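Long-range contact in similar to yteR (Bacilus subtilis) (Clostridium acetobutylicum, PDB 4WU0), which probably hydrolyses unsaturated rhamnogalacturonan fragments of pectin, as a glycoside hydrolase of family GH105 related to YteR: residues 127-140 and 151-163. Numbering follows the deposited sequence.
Sequences IWLDGLYMGATFYA and EFDDITHQFIITE
The hydroxyl of Tyr139 and the carboxylate of Glu151 make the direct hydrogen bond between the two segments. Tyr139 OH donates to Glu151 OE1 at 2.5 Å, a short bond to the anti lone pair of the carboxylate. The ring and carboxylate planes stand 63° apart. A water donates to both Tyr139 OH and Asp154 OD2, so a second, indirect link runs beside the first. Arg103 and Arg111 form salt bridges with Glu151 and Asp154, respectively, and probably offset their charge.

Two CH-pi contacts follow. Ile155 CD1 lies over one face of the Tyr139 ring, 4.0 Å from its centroid and offset toward the rim. Tyr139 CG is anti to the backbone N (chi1 -172°), which carries the ring past Ile155 to Glu151. Leu132 CD1 sits almost centrally over the Phe159 ring. Thr137 OG1 meets the edge of that ring while bonding to Leu132 O.

Ala136 CB touches Phe159 CE2 at 3.8 Å. The backbones come nearest where Ala136 faces Ile155. Ala140 CB packs on Ile155 CD1. Thr162 CG2 packs on Leu129 CD2. Its OG1, hydrogen-bonded to Gln158 O, lies beside Ile127 CG2 and Leu132 CD2.

The helix segments run roughly antiparallel (155°), their axes approaching to 9.6 Å, as in a helical hairpin of the (alpha/alpha)6 barrel characteristic of GH105 enzymes.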
loop_
_atom_site.group_PDB
_atom_site.type_symbol
_atom_site.label_atom_id
_atom_site.label_comp_id
_atom_site.label_asym_id
_atom_site.label_seq_id
_atom_site.Cartn_x
_atom_site.Cartn_y
_atom_site.Cartn_z
ATOM N N ILE A 127 -6.864 -13.571 -5.148
ATOM C CA ILE A 127 -6.273 -12.775 -4.090
ATOM C C ILE A 127 -5.046 -12.101 -4.685
ATOM O O ILE A 127 -4.134 -12.782 -5.134
ATOM C CB ILE A 127 -5.814 -13.623 -2.898
ATOM C CG1 ILE A 127 -7.004 -14.390 -2.303
ATOM C CG2 ILE A 127 -5.157 -12.721 -1.839
ATOM C CD1 ILE A 127 -6.611 -15.451 -1.289
ATOM N N TRP A 128 -5.020 -10.773 -4.704
ATOM C CA TRP A 128 -3.809 -10.030 -5.074
ATOM C C TRP A 128 -3.256 -9.347 -3.829
ATOM O O TRP A 128 -4.029 -8.867 -2.978
ATOM C CB TRP A 128 -4.081 -8.932 -6.099
ATOM C CG TRP A 128 -4.766 -9.294 -7.395
ATOM C CD1 TRP A 128 -5.485 -10.423 -7.698
ATOM C CD2 TRP A 128 -4.818 -8.462 -8.558
ATOM N NE1 TRP A 128 -5.968 -10.334 -8.991
ATOM C CE2 TRP A 128 -5.576 -9.139 -9.533
ATOM C CE3 TRP A 128 -4.297 -7.203 -8.865
ATOM C CZ2 TRP A 128 -5.820 -8.600 -10.795
ATOM C CZ3 TRP A 128 -4.534 -6.677 -10.110
ATOM C CH2 TRP A 128 -5.291 -7.366 -11.064
ATOM N N LEU A 129 -1.933 -9.311 -3.703
ATOM C CA LEU A 129 -1.323 -8.728 -2.504
ATOM C C LEU A 129 -1.818 -7.299 -2.283
ATOM O O LEU A 129 -2.029 -6.891 -1.125
ATOM C CB LEU A 129 0.208 -8.723 -2.597
ATOM C CG LEU A 129 0.932 -10.069 -2.525
ATOM C CD1 LEU A 129 2.414 -9.898 -2.584
ATOM C CD2 LEU A 129 0.520 -10.813 -1.258
ATOM N N ASP A 130 -1.961 -6.530 -3.367
ATOM C CA ASP A 130 -2.423 -5.150 -3.274
ATOM C C ASP A 130 -3.647 -5.034 -2.369
ATOM O O ASP A 130 -3.763 -4.081 -1.606
ATOM C CB ASP A 130 -2.829 -4.550 -4.651
ATOM C CG ASP A 130 -1.842 -4.812 -5.771
ATOM O OD1 ASP A 130 -1.324 -5.920 -5.887
ATOM O OD2 ASP A 130 -1.609 -3.880 -6.580
ATOM N N GLY A 131 -4.591 -5.974 -2.491
ATOM C CA GLY A 131 -5.854 -5.907 -1.786
ATOM C C GLY A 131 -5.775 -5.972 -0.280
ATOM O O GLY A 131 -6.660 -5.484 0.414
ATOM N N LEU A 132 -4.736 -6.622 0.243
ATOM C CA LEU A 132 -4.560 -6.689 1.679
ATOM C C LEU A 132 -4.354 -5.313 2.271
ATOM O O LEU A 132 -4.745 -5.065 3.403
ATOM C CB LEU A 132 -3.390 -7.608 2.044
ATOM C CG LEU A 132 -3.741 -9.097 2.098
ATOM C CD1 LEU A 132 -4.681 -9.381 3.256
ATOM C CD2 LEU A 132 -4.327 -9.591 0.779
ATOM N N TYR A 133 -3.742 -4.413 1.511
ATOM C CA TYR A 133 -3.531 -3.045 1.972
ATOM C C TYR A 133 -4.811 -2.238 1.816
ATOM O O TYR A 133 -5.167 -1.467 2.709
ATOM C CB TYR A 133 -2.426 -2.360 1.165
ATOM C CG TYR A 133 -2.105 -0.975 1.664
ATOM C CD1 TYR A 133 -1.404 -0.793 2.840
ATOM C CD2 TYR A 133 -2.519 0.151 0.976
ATOM C CE1 TYR A 133 -1.113 0.460 3.284
ATOM C CE2 TYR A 133 -2.228 1.413 1.417
ATOM C CZ TYR A 133 -1.516 1.571 2.565
ATOM O OH TYR A 133 -1.197 2.845 3.009
ATOM N N MET A 134 -5.511 -2.417 0.692
ATOM C CA MET A 134 -6.696 -1.595 0.412
ATOM C C MET A 134 -7.885 -1.948 1.294
ATOM O O MET A 134 -8.694 -1.081 1.656
ATOM C CB MET A 134 -7.146 -1.748 -1.040
ATOM C CG MET A 134 -6.030 -1.696 -2.067
ATOM S SD MET A 134 -5.085 -0.190 -1.991
ATOM C CE MET A 134 -3.765 -0.623 -3.148
ATOM N N GLY A 135 -8.029 -3.240 1.557
ATOM C CA GLY A 135 -9.250 -3.796 2.125
ATOM C C GLY A 135 -9.087 -4.185 3.573
ATOM O O GLY A 135 -9.560 -3.489 4.437
ATOM N N ALA A 136 -8.399 -5.295 3.813
ATOM C CA ALA A 136 -8.188 -5.776 5.172
ATOM C C ALA A 136 -7.612 -4.708 6.089
ATOM O O ALA A 136 -8.047 -4.581 7.235
ATOM C CB ALA A 136 -7.290 -6.986 5.157
ATOM N N THR A 137 -6.646 -3.931 5.599
ATOM C CA THR A 137 -6.027 -2.890 6.417
ATOM C C THR A 137 -6.986 -1.728 6.724
ATOM O O THR A 137 -6.983 -1.190 7.834
ATOM C CB THR A 137 -4.695 -2.376 5.788
ATOM O OG1 THR A 137 -3.814 -3.490 5.610
ATOM C CG2 THR A 137 -3.998 -1.344 6.641
ATOM N N PHE A 138 -7.774 -1.311 5.748
ATOM C CA PHE A 138 -8.790 -0.311 6.013
ATOM C C PHE A 138 -9.779 -0.849 7.044
ATOM O O PHE A 138 -10.163 -0.144 7.988
ATOM C CB PHE A 138 -9.569 0.056 4.757
ATOM C CG PHE A 138 -10.924 0.650 5.056
ATOM C CD1 PHE A 138 -11.027 1.904 5.626
ATOM C CD2 PHE A 138 -12.093 -0.059 4.821
ATOM C CE1 PHE A 138 -12.291 2.456 5.932
ATOM C CE2 PHE A 138 -13.339 0.489 5.114
ATOM C CZ PHE A 138 -13.429 1.752 5.664
ATOM N N TYR A 139 -10.189 -2.103 6.855
ATOM C CA TYR A 139 -11.159 -2.731 7.744
ATOM C C TYR A 139 -10.606 -2.726 9.180
ATOM O O TYR A 139 -11.314 -2.413 10.124
ATOM C CB TYR A 139 -11.482 -4.151 7.233
ATOM C CG TYR A 139 -12.608 -4.880 7.911
ATOM C CD1 TYR A 139 -13.515 -4.224 8.732
ATOM C CD2 TYR A 139 -12.792 -6.240 7.687
ATOM C CE1 TYR A 139 -14.529 -4.912 9.341
ATOM C CE2 TYR A 139 -13.805 -6.926 8.292
ATOM C CZ TYR A 139 -14.671 -6.264 9.115
ATOM O OH TYR A 139 -15.689 -6.974 9.724
ATOM N N ALA A 140 -9.318 -3.012 9.343
ATOM C CA ALA A 140 -8.707 -2.962 10.670
ATOM C C ALA A 140 -8.771 -1.575 11.294
ATOM O O ALA A 140 -9.093 -1.424 12.472
ATOM C CB ALA A 140 -7.250 -3.450 10.607
ATOM N N GLU A 151 -14.108 -8.651 15.091
ATOM C CA GLU A 151 -13.905 -8.550 13.647
ATOM C C GLU A 151 -12.443 -8.604 13.275
ATOM O O GLU A 151 -12.093 -8.909 12.134
ATOM C CB GLU A 151 -14.531 -7.269 13.106
ATOM C CG GLU A 151 -16.039 -7.278 13.227
ATOM C CD GLU A 151 -16.677 -5.968 12.819
ATOM O OE1 GLU A 151 -16.787 -5.715 11.610
ATOM O OE2 GLU A 151 -17.103 -5.198 13.707
ATOM N N PHE A 152 -11.566 -8.302 14.215
ATOM C CA PHE A 152 -10.138 -8.425 13.914
ATOM C C PHE A 152 -9.754 -9.865 13.525
ATOM O O PHE A 152 -8.780 -10.064 12.790
ATOM C CB PHE A 152 -9.279 -7.968 15.100
ATOM C CG PHE A 152 -9.229 -6.476 15.296
ATOM C CD1 PHE A 152 -8.788 -5.640 14.291
ATOM C CD2 PHE A 152 -9.557 -5.910 16.526
ATOM C CE1 PHE A 152 -8.720 -4.266 14.480
ATOM C CE2 PHE A 152 -9.480 -4.531 16.715
ATOM C CZ PHE A 152 -9.059 -3.716 15.681
ATOM N N ASP A 153 -10.481 -10.860 14.025
ATOM C CA ASP A 153 -10.175 -12.261 13.714
ATOM C C ASP A 153 -10.293 -12.526 12.217
ATOM O O ASP A 153 -9.543 -13.318 11.659
ATOM C CB ASP A 153 -11.160 -13.217 14.417
ATOM C CG ASP A 153 -11.001 -13.275 15.932
ATOM O OD1 ASP A 153 -10.207 -12.515 16.527
ATOM O OD2 ASP A 153 -11.725 -14.100 16.543
ATOM N N ASP A 154 -11.273 -11.882 11.594
ATOM C CA ASP A 154 -11.516 -11.990 10.157
ATOM C C ASP A 154 -10.317 -11.415 9.423
ATOM O O ASP A 154 -9.728 -12.069 8.562
ATOM C CB ASP A 154 -12.803 -11.220 9.833
ATOM C CG ASP A 154 -13.166 -11.216 8.355
ATOM O OD1 ASP A 154 -12.410 -11.734 7.503
ATOM O OD2 ASP A 154 -14.235 -10.656 8.055
ATOM N N ILE A 155 -9.943 -10.200 9.805
ATOM C CA ILE A 155 -8.833 -9.491 9.197
ATOM C C ILE A 155 -7.532 -10.279 9.306
ATOM O O ILE A 155 -6.820 -10.460 8.303
ATOM C CB ILE A 155 -8.695 -8.110 9.848
ATOM C CG1 ILE A 155 -9.894 -7.243 9.437
ATOM C CG2 ILE A 155 -7.363 -7.428 9.487
ATOM C CD1 ILE A 155 -10.269 -6.198 10.464
ATOM N N THR A 156 -7.195 -10.746 10.499
ATOM C CA THR A 156 -5.927 -11.451 10.651
ATOM C C THR A 156 -5.919 -12.755 9.855
ATOM O O THR A 156 -4.916 -13.121 9.256
ATOM C CB THR A 156 -5.567 -11.710 12.128
ATOM O OG1 THR A 156 -6.600 -12.447 12.781
ATOM C CG2 THR A 156 -5.372 -10.390 12.847
ATOM N N HIS A 157 -7.039 -13.460 9.849
ATOM C CA HIS A 157 -7.165 -14.688 9.054
ATOM C C HIS A 157 -6.858 -14.411 7.582
ATOM O O HIS A 157 -6.211 -15.224 6.898
ATOM C CB HIS A 157 -8.586 -15.232 9.202
ATOM C CG HIS A 157 -8.849 -16.486 8.430
ATOM N ND1 HIS A 157 -8.380 -17.722 8.824
ATOM C CD2 HIS A 157 -9.544 -16.695 7.286
ATOM C CE1 HIS A 157 -8.788 -18.640 7.965
ATOM N NE2 HIS A 157 -9.491 -18.040 7.020
ATOM N N GLN A 158 -7.281 -13.256 7.080
ATOM C CA GLN A 158 -7.007 -12.934 5.679
ATOM C C GLN A 158 -5.515 -12.778 5.409
ATOM O O GLN A 158 -5.012 -13.248 4.391
ATOM C CB GLN A 158 -7.766 -11.692 5.250
ATOM C CG GLN A 158 -9.269 -11.927 5.365
ATOM C CD GLN A 158 -10.070 -11.066 4.449
ATOM O OE1 GLN A 158 -9.727 -10.896 3.271
ATOM N NE2 GLN A 158 -11.157 -10.504 4.980
ATOM N N PHE A 159 -4.791 -12.147 6.326
ATOM C CA PHE A 159 -3.341 -12.067 6.191
ATOM C C PHE A 159 -2.671 -13.423 6.231
ATOM O O PHE A 159 -1.735 -13.677 5.473
ATOM C CB PHE A 159 -2.731 -11.192 7.293
ATOM C CG PHE A 159 -2.864 -9.728 7.020
ATOM C CD1 PHE A 159 -1.916 -9.077 6.273
ATOM C CD2 PHE A 159 -3.965 -9.019 7.470
ATOM C CE1 PHE A 159 -2.030 -7.730 5.992
ATOM C CE2 PHE A 159 -4.098 -7.668 7.196
ATOM C CZ PHE A 159 -3.131 -7.021 6.457
ATOM N N ILE A 160 -3.132 -14.285 7.138
ATOM C CA ILE A 160 -2.521 -15.594 7.325
ATOM C C ILE A 160 -2.744 -16.506 6.115
ATOM O O ILE A 160 -1.838 -17.193 5.677
ATOM C CB ILE A 160 -3.048 -16.236 8.614
ATOM C CG1 ILE A 160 -2.468 -15.490 9.815
ATOM C CG2 ILE A 160 -2.691 -17.713 8.699
ATOM C CD1 ILE A 160 -3.164 -15.759 11.147
ATOM N N ILE A 161 -3.955 -16.505 5.594
ATOM C CA ILE A 161 -4.284 -17.318 4.427
ATOM C C ILE A 161 -3.544 -16.788 3.198
ATOM O O ILE A 161 -3.106 -17.560 2.353
ATOM C CB ILE A 161 -5.799 -17.334 4.181
ATOM C CG1 ILE A 161 -6.525 -18.046 5.319
ATOM C CG2 ILE A 161 -6.144 -17.995 2.836
ATOM C CD1 ILE A 161 -6.133 -19.481 5.527
ATOM N N THR A 162 -3.427 -15.471 3.091
ATOM C CA THR A 162 -2.711 -14.900 1.962
ATOM C C THR A 162 -1.256 -15.359 1.976
ATOM O O THR A 162 -0.714 -15.761 0.957
ATOM C CB THR A 162 -2.828 -13.372 1.955
ATOM O OG1 THR A 162 -4.202 -13.027 1.759
ATOM C CG2 THR A 162 -1.983 -12.746 0.860
ATOM N N GLU A 163 -0.607 -15.318 3.130
ATOM C CA GLU A 163 0.759 -15.785 3.180
ATOM C C GLU A 163 0.848 -17.286 2.860
ATOM O O GLU A 163 1.751 -17.707 2.141
ATOM C CB GLU A 163 1.379 -15.489 4.544
ATOM C CG GLU A 163 2.856 -15.785 4.617
ATOM C CD GLU A 163 3.199 -17.096 5.313
ATOM O OE1 GLU A 163 2.306 -17.953 5.512
ATOM O OE2 GLU A 163 4.386 -17.272 5.652
HETATM O O HOH W 1 -16.077 -9.671 9.742
#